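Local structure of exopolyphosphatase (Cytophaga hutchinsonii, 3MDQ) at residues D215-M220 against K249-S254; E258-A263 against L268-V273; E227-A230 against S236-L239. The protein probably hydrolyses inorganic polyphosphate chains from their ends, releasing orthophosphate. All blocks are in the same frame, centred on the assembly; numbering follows the deposited sequence. Where two conformers were deposited one is given.

Read from the N terminus, helix 212-225 supplies residues 215-220, the first half of contact 1. The chain then turns back through loop 227-230 and enters strand 236-240, where contact 3 closes a short loop. Contact 1 closes only when helix 241-253 ends at 249-254, so contact 3 lies wholly within its span. Contact 2 follows in series, joining helix 256-260 to helix 267-286; none of the three cross. Contacts 1 and 2 touch, their centres about 9 Å apart, whereas contacts 2 and 3 stay about 11 Å apart at their nearest atoms. Together they tie the edge of the six-stranded sheet to its helices and to a sulfate-binding arginine.

Contact 1. Residues D215-M220 against K249-S254; sequences DTLAEM and KQLVAS
The carbonyl oxygen of L251, whose side chain points toward helix 212-225, takes two bonds from S254, just past the end of helix 241-253: the hydroxyl OG donates to L251 O at 2.7 Å, and the backbone S254 N reaches the same L251 O at 3.2 Å. OG approaches at a C=O...O angle of 123° and 19° out of the carbonyl plane. S254 OG also pairs with R259 NH1, which links this helix end to the next helix.

No hydrogen bond crosses between the segments, and the contact is thin and largely apolar. The axes of the short segments 215-220 and 249-253 pass 13.2 Å apart with their N-to-C directions 113° from each other, too far for backbones to mesh, and only 152 Å² is buried. Long side chains therefore span the distance. M220, a selenomethionine, does most of this: its chain runs straight to SE and then bends at chi3, swinging the methyl CE toward the other helix. CE lies 3.4 Å from Q250 NE2, a van der Waals meeting with the amide end of an extended side chain that arrives from the opposite direction. The same methyl CE sits 4.2 Å from L251 CD2. One branch of each leucine completes the seam, L217 CD2 against L251 CD1 at 3.8 Å.

L247 of helix 241-253 also touches L217 and M220, while I277 of helix 267-286 touches both leucines and I280 touches L217. The seam is thus one side of a three-helix core, with Q250 at its exposed margin. Such a helical layer beside a mixed sheet of order 3-2-1-4-6-5 is consistent with the ribonuclease H-like fold of the actin-like ATPase clan.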
# COMPACT_ATOMS: atom_id res chain seq x y z
N ASP A 215 -3.41 7.27 -3.04
CA ASP A 215 -4.73 7.38 -3.67
C ASP A 215 -5.49 8.53 -3.04
O ASP A 215 -6.11 9.34 -3.74
CB ASP A 215 -5.56 6.11 -3.50
CG ASP A 215 -5.01 4.92 -4.25
OD1 ASP A 215 -4.21 5.08 -5.17
OD2 ASP A 215 -5.44 3.76 -3.91
N THR A 216 -5.41 8.64 -1.70
CA THR A 216 -6.10 9.74 -1.01
C THR A 216 -5.53 11.12 -1.39
O THR A 216 -6.29 12.09 -1.58
CB THR A 216 -6.13 9.51 0.52
OG1 THR A 216 -7.06 8.45 0.79
CG2 THR A 216 -6.60 10.77 1.28
N LEU A 217 -4.21 11.23 -1.53
CA LEU A 217 -3.60 12.49 -1.93
C LEU A 217 -4.11 12.88 -3.32
O LEU A 217 -4.45 14.05 -3.56
CB LEU A 217 -2.07 12.45 -1.92
CG LEU A 217 -1.45 12.19 -0.53
CD1 LEU A 217 0.06 12.01 -0.67
CD2 LEU A 217 -1.85 13.36 0.43
N ALA A 218 -4.15 11.92 -4.24
CA ALA A 218 -4.67 12.19 -5.55
C ALA A 218 -6.13 12.66 -5.49
O ALA A 218 -6.50 13.65 -6.12
CB ALA A 218 -4.54 10.96 -6.45
N GLU A 219 -6.96 11.95 -4.73
CA GLU A 219 -8.36 12.29 -4.64
C GLU A 219 -8.56 13.69 -4.04
O GLU A 219 -9.39 14.44 -4.51
CB GLU A 219 -9.15 11.23 -3.86
CG GLU A 219 -9.33 9.92 -4.64
CD GLU A 219 -10.01 8.81 -3.83
OE1 GLU A 219 -10.19 8.95 -2.61
OE2 GLU A 219 -10.34 7.77 -4.43
N MSE A 220 -7.76 14.03 -3.02
CA MSE A 220 -7.82 15.37 -2.41
C MSE A 220 -7.45 16.43 -3.43
O MSE A 220 -8.05 17.48 -3.48
CB MSE A 220 -6.89 15.48 -1.20
CG MSE A 220 -7.36 14.73 -0.01
SE MSE A 220 -6.16 14.66 1.47
CE MSE A 220 -6.40 16.48 2.08
N LYS A 249 1.19 20.66 3.91
CA LYS A 249 0.99 21.73 4.90
C LYS A 249 -0.40 21.55 5.55
O LYS A 249 -0.55 21.65 6.79
CB LYS A 249 1.14 23.10 4.26
CG LYS A 249 2.55 23.47 3.99
CD LYS A 249 2.58 24.78 3.19
CE LYS A 249 3.98 25.29 2.93
NZ LYS A 249 3.98 26.34 1.85
N GLN A 250 -1.39 21.23 4.73
CA GLN A 250 -2.77 21.02 5.21
C GLN A 250 -2.82 19.86 6.21
O GLN A 250 -3.35 20.00 7.32
CB GLN A 250 -3.74 20.78 4.03
CG GLN A 250 -5.12 20.36 4.47
CD GLN A 250 -6.02 19.94 3.33
OE1 GLN A 250 -5.67 20.10 2.16
NE2 GLN A 250 -7.19 19.40 3.68
N LEU A 251 -2.22 18.73 5.87
CA LEU A 251 -2.34 17.56 6.73
C LEU A 251 -1.47 17.68 7.99
O LEU A 251 -1.89 17.24 9.05
CB LEU A 251 -2.00 16.30 5.92
CG LEU A 251 -3.05 15.95 4.89
CD1 LEU A 251 -2.52 14.90 3.87
CD2 LEU A 251 -4.35 15.44 5.54
N VAL A 252 -0.28 18.28 7.89
CA VAL A 252 0.55 18.50 9.09
C VAL A 252 -0.20 19.41 10.09
O VAL A 252 -0.10 19.22 11.31
CB VAL A 252 1.94 19.00 8.73
CG1 VAL A 252 2.68 19.55 9.97
CG2 VAL A 252 2.70 17.89 8.03
N ALA A 253 -0.95 20.38 9.61
CA ALA A 253 -1.69 21.30 10.50
C ALA A 253 -2.94 20.66 11.09
O ALA A 253 -3.46 21.14 12.08
CB ALA A 253 -2.08 22.60 9.76
N SER A 254 -3.45 19.62 10.45
CA SER A 254 -4.73 19.03 10.75
C SER A 254 -4.77 18.24 12.05
O SER A 254 -3.77 17.65 12.48
CB SER A 254 -5.20 18.13 9.57
OG SER A 254 -4.47 16.89 9.56

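Contact 2. Residues E258-A263 against L268-V273; sequences ERLAIA and LRADMV. With SO4 (sulfate ion), chain E; SO4 (sulfate ion), chain F.
The guanidinium of R259 meets A270 edge-on: the carbonyl oxygen of A270 lies in its plane and accepts hydrogen bonds from NE and NH2, which grip it side-on. R259 NE gives the shorter bond to A270 O, 2.8 Å, and R259 NH2 the longer one to A270 O, 3.0 Å. The N-H...O angles, 153° and 141°, are both bent, as a fork onto one atom requires. V273 CG1 approaches this group obliquely. Here short helix 256-260 folds back, through a loop, on the start of helix 267-286.

A bend at chi3 of R259 (-57°) turns the guanidinium onto the carbonyl while the aliphatic part slides past V273, bringing R259 CD to 3.5 Å from V273 CG1. L260 CD2 packs on A270 CB at 3.6 Å. That small methyl lets the backbones come close, the CA atoms of R259 and A270 being 5.6 Å apart.

R269, one residue before A270 on helix 267-286, offers its guanidinium edges to two sulfates, probably from the crystallisation liquor, and its NH1 also bonds to T216 OG1. N14 in the turn between strands 5-11 and 15-24, T15 and K35 also bind these anions, consistent with a phosphate-binding cleft between two lobes. R269 NE holds O3 of the chain E sulfate at 2.8 Å, and R269 NH2 holds its O4 at 2.9 Å.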
# COMPACT_ATOMS: atom_id res chain seq x y z
N GLU A 258 -10.46 16.47 12.18
CA GLU A 258 -10.60 17.14 10.87
C GLU A 258 -10.36 16.17 9.72
O GLU A 258 -11.06 16.20 8.71
CB GLU A 258 -9.64 18.30 10.74
CG GLU A 258 -10.02 19.47 11.64
CD GLU A 258 -8.97 20.55 11.76
OE1 GLU A 258 -7.75 20.31 11.53
OE2 GLU A 258 -9.37 21.66 12.17
N ARG A 259 -9.38 15.30 9.86
CA ARG A 259 -9.07 14.35 8.77
C ARG A 259 -10.18 13.33 8.54
O ARG A 259 -10.44 12.91 7.39
CB ARG A 259 -7.72 13.69 9.05
CG ARG A 259 -6.56 14.64 8.95
CD ARG A 259 -5.24 13.89 8.92
NE ARG A 259 -4.98 13.00 10.06
CZ ARG A 259 -4.51 13.39 11.24
NH1 ARG A 259 -4.30 14.69 11.52
NH2 ARG A 259 -4.25 12.49 12.16
N LEU A 260 -10.85 12.95 9.62
CA LEU A 260 -11.95 11.99 9.50
C LEU A 260 -13.04 12.54 8.58
O LEU A 260 -13.82 11.77 8.05
CB LEU A 260 -12.51 11.64 10.88
CG LEU A 260 -11.60 10.82 11.80
CD1 LEU A 260 -12.21 10.72 13.22
CD2 LEU A 260 -11.33 9.42 11.24
N ALA A 261 -13.08 13.86 8.40
CA ALA A 261 -14.10 14.50 7.54
C ALA A 261 -13.70 14.63 6.07
O ALA A 261 -14.51 15.06 5.24
CB ALA A 261 -14.44 15.86 8.10
N ILE A 262 -12.47 14.25 5.72
CA ILE A 262 -12.00 14.32 4.34
C ILE A 262 -12.62 13.15 3.55
O ILE A 262 -12.64 11.99 4.01
CB ILE A 262 -10.48 14.28 4.27
CG1 ILE A 262 -9.90 15.51 4.96
CG2 ILE A 262 -9.98 14.21 2.81
CD1 ILE A 262 -8.38 15.44 5.13
N ALA A 263 -13.14 13.45 2.35
CA ALA A 263 -13.79 12.43 1.56
C ALA A 263 -12.79 11.32 1.21
O ALA A 263 -11.68 11.59 0.74
CB ALA A 263 -14.41 13.05 0.27
N LEU A 268 -8.54 4.39 9.73
CA LEU A 268 -7.17 3.95 9.97
C LEU A 268 -6.16 4.76 9.17
O LEU A 268 -5.05 5.04 9.63
CB LEU A 268 -7.01 2.45 9.66
CG LEU A 268 -7.72 1.53 10.68
CD1 LEU A 268 -7.76 0.09 10.12
CD2 LEU A 268 -7.07 1.55 12.07
N ARG A 269 -6.57 5.19 7.99
CA ARG A 269 -5.71 6.09 7.20
C ARG A 269 -5.65 7.49 7.82
O ARG A 269 -4.57 8.06 7.91
CB ARG A 269 -6.16 6.12 5.77
CG ARG A 269 -5.12 6.78 4.81
CD ARG A 269 -5.65 6.74 3.39
NE ARG A 269 -5.92 5.35 3.05
CZ ARG A 269 -6.85 4.92 2.22
NH1 ARG A 269 -7.63 5.76 1.53
NH2 ARG A 269 -6.98 3.62 2.05
N ALA A 270 -6.76 8.04 8.28
CA ALA A 270 -6.73 9.30 9.02
C ALA A 270 -5.73 9.25 10.17
O ALA A 270 -5.01 10.22 10.42
CB ALA A 270 -8.12 9.67 9.54
N ASP A 271 -5.67 8.12 10.85
CA ASP A 271 -4.76 8.00 11.98
C ASP A 271 -3.28 8.09 11.60
O ASP A 271 -2.49 8.67 12.36
CB ASP A 271 -4.96 6.70 12.71
CG ASP A 271 -6.31 6.60 13.39
OD1 ASP A 271 -6.94 7.64 13.64
OD2 ASP A 271 -6.71 5.43 13.66
N MSE A 272 -2.90 7.52 10.45
CA MSE A 272 -1.49 7.44 10.08
C MSE A 272 -1.04 8.39 8.97
O MSE A 272 0.17 8.48 8.70
CB MSE A 272 -1.15 6.01 9.66
CG MSE A 272 -1.92 5.55 8.47
SE MSE A 272 -1.05 3.94 7.85
CE MSE A 272 0.04 4.75 6.42
N VAL A 273 -1.97 9.09 8.32
CA VAL A 273 -1.63 9.85 7.10
C VAL A 273 -0.61 10.96 7.32
O VAL A 273 0.14 11.26 6.40
CB VAL A 273 -2.90 10.32 6.36
CG1 VAL A 273 -3.56 11.48 7.07
CG2 VAL A 273 -2.58 10.63 4.89
S SO4 E . -4.51 2.15 4.34
O1 SO4 E . -4.92 2.63 5.69
O2 SO4 E . -3.42 1.21 4.31
O3 SO4 E . -4.00 3.34 3.58
O4 SO4 E . -5.64 1.56 3.59
S SO4 F . -7.89 2.73 -1.55
O1 SO4 F . -8.65 3.16 -0.37
O2 SO4 F . -6.89 1.76 -1.12
O3 SO4 F . -7.24 3.91 -2.12
O4 SO4 F . -8.78 2.11 -2.53

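Contact 3. Residues E227-A230 against S236-L239; sequences EKIA and SYLL
Strand 236-240, an outermost strand of the six-stranded sheet, is met by the loop leaving helix 212-225 through one residue, Y237, whose hydroxyl and ring edge touch E227 and I229. The short bond runs from Y237 OH to E227 OE1, 2.7 Å, and uses the syn lone pair of the carboxylate oxygen. OE1 lies in the ring plane, at the rim, also 3.4 Å from Y237 CE1, although the carboxylate itself is turned 51° from the ring. An extended E227 chain beyond CG brings the group there. N221 ND2 of helix 212-225 bonds to the same tyrosine hydroxyl, so OH has two partners that together would restrict its rotation.

I229 adds an apolar touch at that same edge, I229 CD1 lying 3.9 Å from Y237 CE1. Between E227 and I229, K228 centres an inverse gamma turn, with a weak bond from I229 N to E227 O at 3.1 Å; both side chains flanking this turn reach the tyrosine. The ring swings out from the strand with CG opposite the backbone N (chi1 177°), and A218 and I222 of the helix pack on it.

The buried area is modest, 113 Å², and crystal neighbours touch E227, I229 and Y237. Backbone bonds from Y237 to V294 and from L239 to I292 hold the strand antiparallel to strand 291-295, making this a helix-loop-strand connection into a sheet edge in an alpha/beta domain.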
# COMPACT_ATOMS: atom_id res chain seq x y z
N GLU A 227 -11.26 18.91 -10.66
CA GLU A 227 -10.99 18.13 -11.85
C GLU A 227 -12.13 17.11 -12.00
O GLU A 227 -12.61 16.56 -11.02
CB GLU A 227 -9.60 17.46 -11.74
CG GLU A 227 -8.43 18.47 -11.82
CD GLU A 227 -7.06 17.99 -11.24
OE1 GLU A 227 -6.95 16.89 -10.71
OE2 GLU A 227 -6.05 18.73 -11.26
N LYS A 228 -12.63 16.90 -13.21
CA LYS A 228 -13.67 15.87 -13.39
C LYS A 228 -12.97 14.55 -13.69
O LYS A 228 -13.01 14.07 -14.82
CB LYS A 228 -14.66 16.24 -14.52
N ILE A 229 -12.30 13.98 -12.69
CA ILE A 229 -11.46 12.79 -12.86
C ILE A 229 -11.89 11.70 -11.90
O ILE A 229 -11.83 11.86 -10.67
CB ILE A 229 -9.96 13.08 -12.60
CG1 ILE A 229 -9.37 14.02 -13.65
CG2 ILE A 229 -9.17 11.78 -12.53
CD1 ILE A 229 -7.89 14.35 -13.43
N ALA A 230 -12.32 10.57 -12.47
CA ALA A 230 -12.52 9.33 -11.72
C ALA A 230 -11.21 8.54 -11.71
O ALA A 230 -10.78 7.98 -12.72
CB ALA A 230 -13.64 8.50 -12.34
N SER A 236 -2.87 6.10 -13.69
CA SER A 236 -1.90 6.98 -13.05
C SER A 236 -2.48 8.37 -12.89
O SER A 236 -3.38 8.74 -13.64
CB SER A 236 -0.61 7.02 -13.88
OG SER A 236 -0.79 7.63 -15.15
N TYR A 237 -1.88 9.15 -11.98
CA TYR A 237 -2.27 10.54 -11.75
C TYR A 237 -1.05 11.30 -11.35
O TYR A 237 -0.37 10.91 -10.38
CB TYR A 237 -3.34 10.61 -10.63
CG TYR A 237 -3.75 12.00 -10.29
CD1 TYR A 237 -4.75 12.63 -11.00
CD2 TYR A 237 -3.09 12.71 -9.30
CE1 TYR A 237 -5.13 13.96 -10.69
CE2 TYR A 237 -3.43 14.03 -9.01
CZ TYR A 237 -4.48 14.63 -9.71
OH TYR A 237 -4.82 15.95 -9.43
N LEU A 238 -0.72 12.39 -12.05
CA LEU A 238 0.47 13.12 -11.68
C LEU A 238 0.13 14.29 -10.77
O LEU A 238 -0.70 15.16 -11.08
CB LEU A 238 1.22 13.61 -12.90
CG LEU A 238 2.47 14.47 -12.60
CD1 LEU A 238 3.44 14.31 -13.75
CD2 LEU A 238 2.18 15.96 -12.36
N LEU A 239 0.81 14.28 -9.64
CA LEU A 239 0.69 15.28 -8.58
C LEU A 239 1.92 16.17 -8.66
O LEU A 239 3.05 15.70 -8.49
CB LEU A 239 0.63 14.58 -7.20
CG LEU A 239 0.39 15.36 -5.94
CD1 LEU A 239 -1.02 15.98 -5.94
CD2 LEU A 239 0.58 14.39 -4.76